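Local coordinates for glutamyl endopeptidase (Staphylococcus epidermidis, PDB 6PYM), which is a secreted serine protease of the S1B family that probably cleaves proteins on the carbonyl side of glutamate, at residues Lys57-Ala69 against Pro76-Tyr88. The protein carries 1 engineered substitution. Sequence-based numbering, arbitrary orientation.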
ATOM      1  N   LYS A  57       1.245   6.205 -17.546  1.00 15.24           N
ATOM      2  CA  LYS A  57       0.760   6.949 -18.711  1.00 17.98           C
ATOM      3  C   LYS A  57      -0.271   6.154 -19.509  1.00 20.76           C
ATOM      4  O   LYS A  57      -0.244   6.124 -20.742  1.00 22.48           O
ATOM      5  CB  LYS A  57       1.908   7.443 -19.595  1.00 21.74           C
ATOM      6  CG  LYS A  57       2.875   8.370 -18.878  1.00 24.46           C
ATOM      7  CD  LYS A  57       3.649   9.219 -19.872  1.00 30.01           C
ATOM      8  CE  LYS A  57       2.705  10.045 -20.737  1.00 34.83           C
ATOM      9  NZ  LYS A  57       2.936  11.512 -20.602  1.00 34.71           N
ATOM     10  N   GLY A  58      -1.177   5.490 -18.799  1.00 18.98           N
ATOM     11  CA  GLY A  58      -2.287   4.806 -19.419  1.00 20.47           C
ATOM     12  C   GLY A  58      -2.040   3.368 -19.817  1.00 21.25           C
ATOM     13  O   GLY A  58      -2.982   2.701 -20.269  1.00 23.86           O
ATOM     14  N   ASN A  59      -0.818   2.862 -19.671  1.00 19.08           N
ATOM     15  CA  ASN A  59      -0.525   1.477 -20.026  1.00 19.62           C
ATOM     16  C   ASN A  59      -0.229   0.674 -18.767  1.00 16.71           C
ATOM     17  O   ASN A  59       0.898   0.720 -18.250  1.00 17.30           O
ATOM     18  CB  ASN A  59       0.651   1.396 -21.002  1.00 22.49           C
ATOM     19  CG  ASN A  59       0.906  -0.021 -21.490  1.00 23.05           C
ATOM     20  OD1 ASN A  59       0.207  -0.962 -21.104  1.00 23.59           O
ATOM     21  ND2 ASN A  59       1.906  -0.178 -22.349  1.00 27.17           N
ATOM     22  N   PRO A  60      -1.195  -0.092 -18.254  1.00 17.09           N
ATOM     23  CA  PRO A  60      -0.948  -0.877 -17.033  1.00 15.01           C
ATOM     24  C   PRO A  60       0.187  -1.865 -17.174  1.00 14.68           C
ATOM     25  O   PRO A  60       0.808  -2.219 -16.162  1.00 13.17           O
ATOM     26  CB  PRO A  60      -2.285  -1.596 -16.796  1.00 18.07           C
ATOM     27  CG  PRO A  60      -3.297  -0.812 -17.576  1.00 20.37           C
ATOM     28  CD  PRO A  60      -2.567  -0.259 -18.759  1.00 20.17           C
ATOM     29  N   ARG A  61       0.491  -2.306 -18.399  1.00 15.12           N
ATOM     30  CA  ARG A  61       1.560  -3.265 -18.631  1.00 16.33           C
ATOM     31  C   ARG A  61       2.936  -2.704 -18.295  1.00 17.57           C
ATOM     32  O   ARG A  61       3.893  -3.477 -18.192  1.00 19.69           O
ATOM     33  CB  ARG A  61       1.554  -3.756 -20.088  1.00 20.74           C
ATOM     34  CG  ARG A  61       0.283  -4.417 -20.590  1.00 25.90           C
ATOM     35  CD  ARG A  61      -0.278  -5.430 -19.602  1.00 28.17           C
ATOM     36  NE  ARG A  61       0.499  -6.652 -19.535  1.00 30.09           N
ATOM     37  CZ  ARG A  61       0.134  -7.702 -18.817  1.00 27.98           C
ATOM     38  NH1 ARG A  61      -0.992  -7.658 -18.118  1.00 16.23           N
ATOM     39  NH2 ARG A  61       0.902  -8.786 -18.793  1.00 25.81           N
ATOM     40  N   ASN A  62       3.056  -1.389 -18.135  1.00 16.12           N
ATOM     41  CA  ASN A  62       4.290  -0.759 -17.693  1.00 18.03           C
ATOM     42  C   ASN A  62       4.547  -0.928 -16.200  1.00 14.73           C
ATOM     43  O   ASN A  62       5.630  -0.564 -15.735  1.00 16.99           O
ATOM     44  CB  ASN A  62       4.251   0.742 -18.008  1.00 19.16           C
ATOM     45  CG  ASN A  62       4.316   1.034 -19.497  1.00 23.22           C
ATOM     46  OD1 ASN A  62       4.896   0.271 -20.266  1.00 24.10           O
ATOM     47  ND2 ASN A  62       3.733   2.157 -19.905  1.00 26.47           N
ATOM     48  N   ILE A  63       3.593  -1.455 -15.438  1.00 12.48           N
ATOM     49  CA  ILE A  63       3.707  -1.514 -13.984  1.00 11.42           C
ATOM     50  C   ILE A  63       4.076  -2.931 -13.567  1.00 10.77           C
ATOM     51  O   ILE A  63       3.356  -3.884 -13.888  1.00 12.25           O
ATOM     52  CB  ILE A  63       2.401  -1.079 -13.307  1.00 10.95           C
ATOM     53  CG1 ILE A  63       1.948   0.277 -13.844  1.00 13.18           C
ATOM     54  CG2 ILE A  63       2.594  -1.029 -11.804  1.00 11.54           C
ATOM     55  CD1 ILE A  63       0.575   0.677 -13.360  1.00 13.68           C
ATOM     56  N   SER A  64       5.172  -3.068 -12.825  1.00 10.37           N
ATOM     57  CA  SER A  64       5.562  -4.327 -12.204  1.00  9.81           C
ATOM     58  C   SER A  64       5.261  -4.276 -10.710  1.00  9.54           C
ATOM     59  O   SER A  64       5.629  -3.312 -10.029  1.00  9.75           O
ATOM     60  CB  SER A  64       7.057  -4.575 -12.389  1.00 12.74           C
ATOM     61  OG  SER A  64       7.389  -4.830 -13.744  1.00 14.82           O
ATOM     62  N   VAL A  65       4.636  -5.331 -10.200  1.00  9.25           N
ATOM     63  CA  VAL A  65       4.261  -5.440  -8.791  1.00  8.80           C
ATOM     64  C   VAL A  65       4.977  -6.644  -8.207  1.00  8.93           C
ATOM     65  O   VAL A  65       4.820  -7.764  -8.707  1.00  9.45           O
ATOM     66  CB  VAL A  65       2.743  -5.597  -8.627  1.00  9.47           C
ATOM     67  CG1 VAL A  65       2.379  -5.753  -7.154  1.00 10.13           C
ATOM     68  CG2 VAL A  65       2.012  -4.417  -9.252  1.00  9.24           C
ATOM     69  N   HIS A  66       5.731  -6.424  -7.136  1.00  8.07           N
ATOM     70  CA  HIS A  66       6.520  -7.472  -6.491  1.00  9.18           C
ATOM     71  C   HIS A  66       6.035  -7.614  -5.052  1.00  7.80           C
ATOM     72  O   HIS A  66       6.520  -6.909  -4.153  1.00  7.71           O
ATOM     73  CB  HIS A  66       8.006  -7.104  -6.505  1.00  9.46           C
ATOM     74  CG  HIS A  66       8.616  -6.981  -7.874  1.00  9.91           C
ATOM     75  ND1 HIS A  66       8.589  -5.830  -8.636  1.00 12.63           N
ATOM     76  CD2 HIS A  66       9.341  -7.878  -8.585  1.00 10.26           C
ATOM     77  CE1 HIS A  66       9.253  -6.032  -9.765  1.00  9.36           C
ATOM     78  NE2 HIS A  66       9.717  -7.266  -9.757  1.00 15.61           N
ATOM     79  N   PRO A  67       5.083  -8.503  -4.779  1.00  7.82           N
ATOM     80  CA  PRO A  67       4.635  -8.671  -3.392  1.00  8.09           C
ATOM     81  C   PRO A  67       5.744  -9.309  -2.576  1.00  8.02           C
ATOM     82  O   PRO A  67       6.451 -10.203  -3.050  1.00  8.52           O
ATOM     83  CB  PRO A  67       3.426  -9.605  -3.522  1.00  9.22           C
ATOM     84  CG  PRO A  67       3.708 -10.400  -4.763  1.00 10.12           C
ATOM     85  CD  PRO A  67       4.443  -9.468  -5.695  1.00  9.05           C
ATOM     86  N   SER A  68       5.913  -8.828  -1.350  1.00  7.78           N
ATOM     87  CA  SER A  68       6.892  -9.383  -0.421  1.00  7.91           C
ATOM     88  C   SER A  68       8.325  -9.135  -0.856  1.00  8.03           C
ATOM     89  O   SER A  68       9.226  -9.860  -0.415  1.00  8.77           O
ATOM     90  CB  SER A  68       6.698 -10.888  -0.147  1.00  9.13           C
ATOM     91  OG  SER A  68       5.362 -11.331  -0.330  1.00  9.34           O
ATOM     92  N   ALA A  69       8.577  -8.148  -1.714  1.00  8.28           N
ATOM     93  CA  ALA A  69       9.942  -7.884  -2.148  1.00  9.06           C
ATOM     94  C   ALA A  69      10.831  -7.632  -0.941  1.00  9.14           C
ATOM     95  O   ALA A  69      10.436  -6.947   0.009  1.00  8.65           O
ATOM     96  CB  ALA A  69       9.971  -6.663  -3.060  1.00  9.38           C
ATOM     97  N   PRO A  76      10.948 -12.845  -3.641  1.00 11.25           N
ATOM     98  CA  PRO A  76      10.618 -14.262  -3.409  1.00 11.93           C
ATOM     99  C   PRO A  76       9.339 -14.698  -4.090  1.00 11.39           C
ATOM    100  O   PRO A  76       9.185 -15.880  -4.425  1.00 12.05           O
ATOM    101  CB  PRO A  76      10.516 -14.356  -1.881  1.00 13.65           C
ATOM    102  CG  PRO A  76      10.225 -12.953  -1.436  1.00 13.00           C
ATOM    103  CD  PRO A  76      10.984 -12.072  -2.387  1.00 12.16           C
ATOM    104  N   ASN A  77       8.404 -13.775  -4.302  1.00 11.03           N
ATOM    105  CA  ASN A  77       7.157 -14.073  -4.988  1.00 10.36           C
ATOM    106  C   ASN A  77       7.139 -13.551  -6.417  1.00 12.01           C
ATOM    107  O   ASN A  77       6.066 -13.458  -7.022  1.00 13.53           O
ATOM    108  CB  ASN A  77       5.969 -13.591  -4.157  1.00 12.29           C
ATOM    109  CG  ASN A  77       5.760 -14.455  -2.932  1.00 11.66           C
ATOM    110  OD1 ASN A  77       5.872 -15.677  -3.011  1.00 11.79           O
ATOM    111  ND2 ASN A  77       5.500 -13.840  -1.792  1.00 11.85           N
ATOM    112  N   GLY A  78       8.309 -13.247  -6.973  1.00 12.25           N
ATOM    113  CA  GLY A  78       8.418 -12.784  -8.336  1.00 12.45           C
ATOM    114  C   GLY A  78       7.686 -11.473  -8.546  1.00 11.25           C
ATOM    115  O   GLY A  78       7.596 -10.619  -7.649  1.00 11.16           O
ATOM    116  N   LYS A  79       7.155 -11.304  -9.755  1.00 11.12           N
ATOM    117  CA  LYS A  79       6.416 -10.105 -10.103  1.00 11.24           C
ATOM    118  C   LYS A  79       5.128 -10.462 -10.830  1.00 11.21           C
ATOM    119  O   LYS A  79       4.951 -11.574 -11.343  1.00 12.41           O
ATOM    120  CB  LYS A  79       7.244  -9.105 -10.929  1.00 16.34           C
ATOM    121  CG  LYS A  79       7.347  -9.397 -12.410  1.00 20.00           C
ATOM    122  CD  LYS A  79       8.082  -8.262 -13.118  1.00 19.82           C
ATOM    123  CE  LYS A  79       7.929  -8.340 -14.633  1.00 26.24           C
ATOM    124  NZ  LYS A  79       8.565  -9.556 -15.215  1.00 26.76           N
ATOM    125  N   PHE A  80       4.222  -9.488 -10.844  1.00  9.94           N
ATOM    126  CA  PHE A  80       2.953  -9.543 -11.547  1.00 10.86           C
ATOM    127  C   PHE A  80       2.801  -8.240 -12.310  1.00 11.39           C
ATOM    128  O   PHE A  80       3.173  -7.171 -11.812  1.00 12.84           O
ATOM    129  CB  PHE A  80       1.813  -9.708 -10.545  1.00 11.06           C
ATOM    130  CG  PHE A  80       1.891 -10.989  -9.772  1.00 10.88           C
ATOM    131  CD1 PHE A  80       2.748 -11.109  -8.686  1.00 10.23           C
ATOM    132  CD2 PHE A  80       1.143 -12.086 -10.155  1.00 12.20           C
ATOM    133  CE1 PHE A  80       2.852 -12.296  -7.997  1.00 11.47           C
ATOM    134  CE2 PHE A  80       1.237 -13.272  -9.468  1.00 13.15           C
ATOM    135  CZ  PHE A  80       2.091 -13.380  -8.384  1.00 12.83           C
ATOM    136  N   VAL A  81       2.287  -8.327 -13.528  1.00 11.49           N
ATOM    137  CA  VAL A  81       2.234  -7.188 -14.439  1.00 11.62           C
ATOM    138  C   VAL A  81       0.847  -6.563 -14.413  1.00 11.61           C
ATOM    139  O   VAL A  81      -0.172  -7.266 -14.453  1.00 11.02           O
ATOM    140  CB  VAL A  81       2.640  -7.608 -15.865  1.00 12.80           C
ATOM    141  CG1 VAL A  81       2.604  -6.412 -16.812  1.00 15.66           C
ATOM    142  CG2 VAL A  81       4.029  -8.243 -15.858  1.00 17.36           C
ATOM    143  N   GLY A  82       0.805  -5.236 -14.364  1.00 11.02           N
ATOM    144  CA  GLY A  82      -0.458  -4.533 -14.387  1.00 11.31           C
ATOM    145  C   GLY A  82      -1.322  -4.897 -15.577  1.00 12.39           C
ATOM    146  O   GLY A  82      -0.821  -5.068 -16.694  1.00 13.14           O
ATOM    147  N   GLN A  83      -2.617  -5.018 -15.343  1.00 11.84           N
ATOM    148  CA  GLN A  83      -3.588  -5.379 -16.367  1.00 13.27           C
ATOM    149  C   GLN A  83      -4.676  -4.335 -16.537  1.00 13.78           C
ATOM    150  O   GLN A  83      -5.059  -4.027 -17.671  1.00 14.86           O
ATOM    151  CB  GLN A  83      -4.221  -6.746 -16.038  1.00 13.32           C
ATOM    152  CG  GLN A  83      -5.103  -7.324 -17.146  1.00 17.00           C
ATOM    153  CD  GLN A  83      -6.548  -6.883 -17.044  1.00 19.92           C
ATOM    154  OE1 GLN A  83      -7.062  -6.633 -15.955  1.00 22.47           O
ATOM    155  NE2 GLN A  83      -7.218  -6.787 -18.188  1.00 26.27           N
ATOM    156  N   GLU A  84      -5.183  -3.766 -15.443  1.00 12.63           N
ATOM    157  CA  GLU A  84      -6.229  -2.759 -15.524  1.00 13.18           C
ATOM    158  C   GLU A  84      -6.133  -1.837 -14.316  1.00 11.52           C
ATOM    159  O   GLU A  84      -5.992  -2.305 -13.182  1.00 12.01           O
ATOM    160  CB  GLU A  84      -7.613  -3.419 -15.566  1.00 15.41           C
ATOM    161  CG  GLU A  84      -8.761  -2.441 -15.756  1.00 20.06           C
ATOM    162  CD  GLU A  84     -10.115  -3.127 -15.803  1.00 27.60           C
ATOM    163  OE1 GLU A  84     -10.217  -4.284 -15.340  1.00 30.04           O
ATOM    164  OE2 GLU A  84     -11.074  -2.504 -16.305  1.00 34.61           O
ATOM    165  N   ILE A  85      -6.238  -0.534 -14.565  1.00 11.70           N
ATOM    166  CA  ILE A  85      -6.242   0.477 -13.514  1.00 12.15           C
ATOM    167  C   ILE A  85      -7.680   0.887 -13.252  1.00 11.90           C
ATOM    168  O   ILE A  85      -8.402   1.274 -14.182  1.00 13.22           O
ATOM    169  CB  ILE A  85      -5.398   1.692 -13.923  1.00 12.89           C
ATOM    170  CG1 ILE A  85      -3.925   1.296 -14.039  1.00 14.11           C
ATOM    171  CG2 ILE A  85      -5.615   2.840 -12.943  1.00 14.07           C
ATOM    172  CD1 ILE A  85      -3.099   2.298 -14.803  1.00 16.64           C
ATOM    173  N   ILE A  86      -8.103   0.804 -11.993  1.00 11.36           N
ATOM    174  CA  ILE A  86      -9.448   1.191 -11.581  1.00 11.87           C
ATOM    175  C   ILE A  86      -9.330   2.318 -10.559  1.00 11.38           C
ATOM    176  O   ILE A  86      -9.181   2.048  -9.359  1.00 11.14           O
ATOM    177  CB  ILE A  86     -10.215  -0.000 -10.988  1.00 15.21           C
ATOM    178  CG1 ILE A  86     -10.162  -1.215 -11.918  1.00 17.96           C
ATOM    179  CG2 ILE A  86     -11.652   0.387 -10.724  1.00 24.06           C
ATOM    180  CD1 ILE A  86     -10.614  -2.501 -11.256  1.00 21.68           C
ATOM    181  N   PRO A  87      -9.370   3.580 -10.976  1.00 12.66           N
ATOM    182  CA  PRO A  87      -9.251   4.671 -10.000  1.00 11.65           C
ATOM    183  C   PRO A  87     -10.496   4.768  -9.131  1.00 11.72           C
ATOM    184  O   PRO A  87     -11.614   4.537  -9.595  1.00 12.58           O
ATOM    185  CB  PRO A  87      -9.101   5.918 -10.879  1.00 13.68           C
ATOM    186  CG  PRO A  87      -9.766   5.544 -12.174  1.00 22.14           C
ATOM    187  CD  PRO A  87      -9.496   4.074 -12.361  1.00 12.72           C
ATOM    188  N   TYR A  88     -10.301   5.113  -7.864  1.00 10.67           N
ATOM    189  CA  TYR A  88     -11.433   5.435  -7.010  1.00 10.07           C
ATOM    190  C   TYR A  88     -12.144   6.656  -7.584  1.00 10.94           C
ATOM    191  O   TYR A  88     -11.487   7.651  -7.911  1.00 11.06           O
ATOM    192  CB  TYR A  88     -10.910   5.750  -5.612  1.00 11.86           C
ATOM    193  CG  TYR A  88     -11.956   6.159  -4.612  1.00 11.05           C
ATOM    194  CD1 TYR A  88     -13.041   5.337  -4.338  1.00 13.42           C
ATOM    195  CD2 TYR A  88     -11.847   7.359  -3.921  1.00 12.25           C
ATOM    196  CE1 TYR A  88     -13.998   5.700  -3.406  1.00 14.97           C
ATOM    197  CE2 TYR A  88     -12.794   7.731  -2.982  1.00 13.55           C
ATOM    198  CZ  TYR A  88     -13.874   6.898  -2.738  1.00 14.18           C
ATOM    199  OH  TYR A  88     -14.832   7.252  -1.805  1.00 17.27           O
TER
HETATM  200  O   HOH W   1       8.456 -10.804  -4.845  1.00 10.28           O
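Arg61 folds back over Val81 and Gly82 where the short 3-10 turn at residues 60-62 meets strand 80-87. With bends at chi2 and chi3 (-46° and -73°), its side chain crosses that of Val81 at about a right angle, and the guanidinium has Val81 CG1 over one face, toward its rim, 3.4 Å from Arg61 CZ. NH1 is hydrogen-bonded to Ser100 OG. Next to it, Pro60 lies along the backbone of Gln83, Pro60 CB 3.6 Å from Gln83 C, while its CG touches Ile85 CG1. Gly82 fits here because it lacks a side chain: a CB would run into Pro60 O, which instead sits 3.2 Å from Gly82 CA in a CA-H...O contact. Gly82 N donates a nearly straight hydrogen bond (169°) to Ile63 O.

Farther along, the antiparallel pairing continues through Val65 and Phe80, a hydrogen-bonded pair whose amides and carbonyls bond both ways. Lys79 CB lies over the His66 ring in a CH-pi contact, 3.6 Å from its centroid. At the far end Asn77 ND2 donates to Ser68 OG, which is also bonded to Asp20 O, and a water bridges Pro67 O, Asn77 N and Gly78 O.

These two consecutive strands form a beta hairpin with a long connection in the six-stranded antiparallel barrel of this trypsin-like fold: strand 64-67 is flanked by strand 22-27, strand 80-87 by strand 95-99, and helix 108-111 packs against Val65, Pro67 and Phe80.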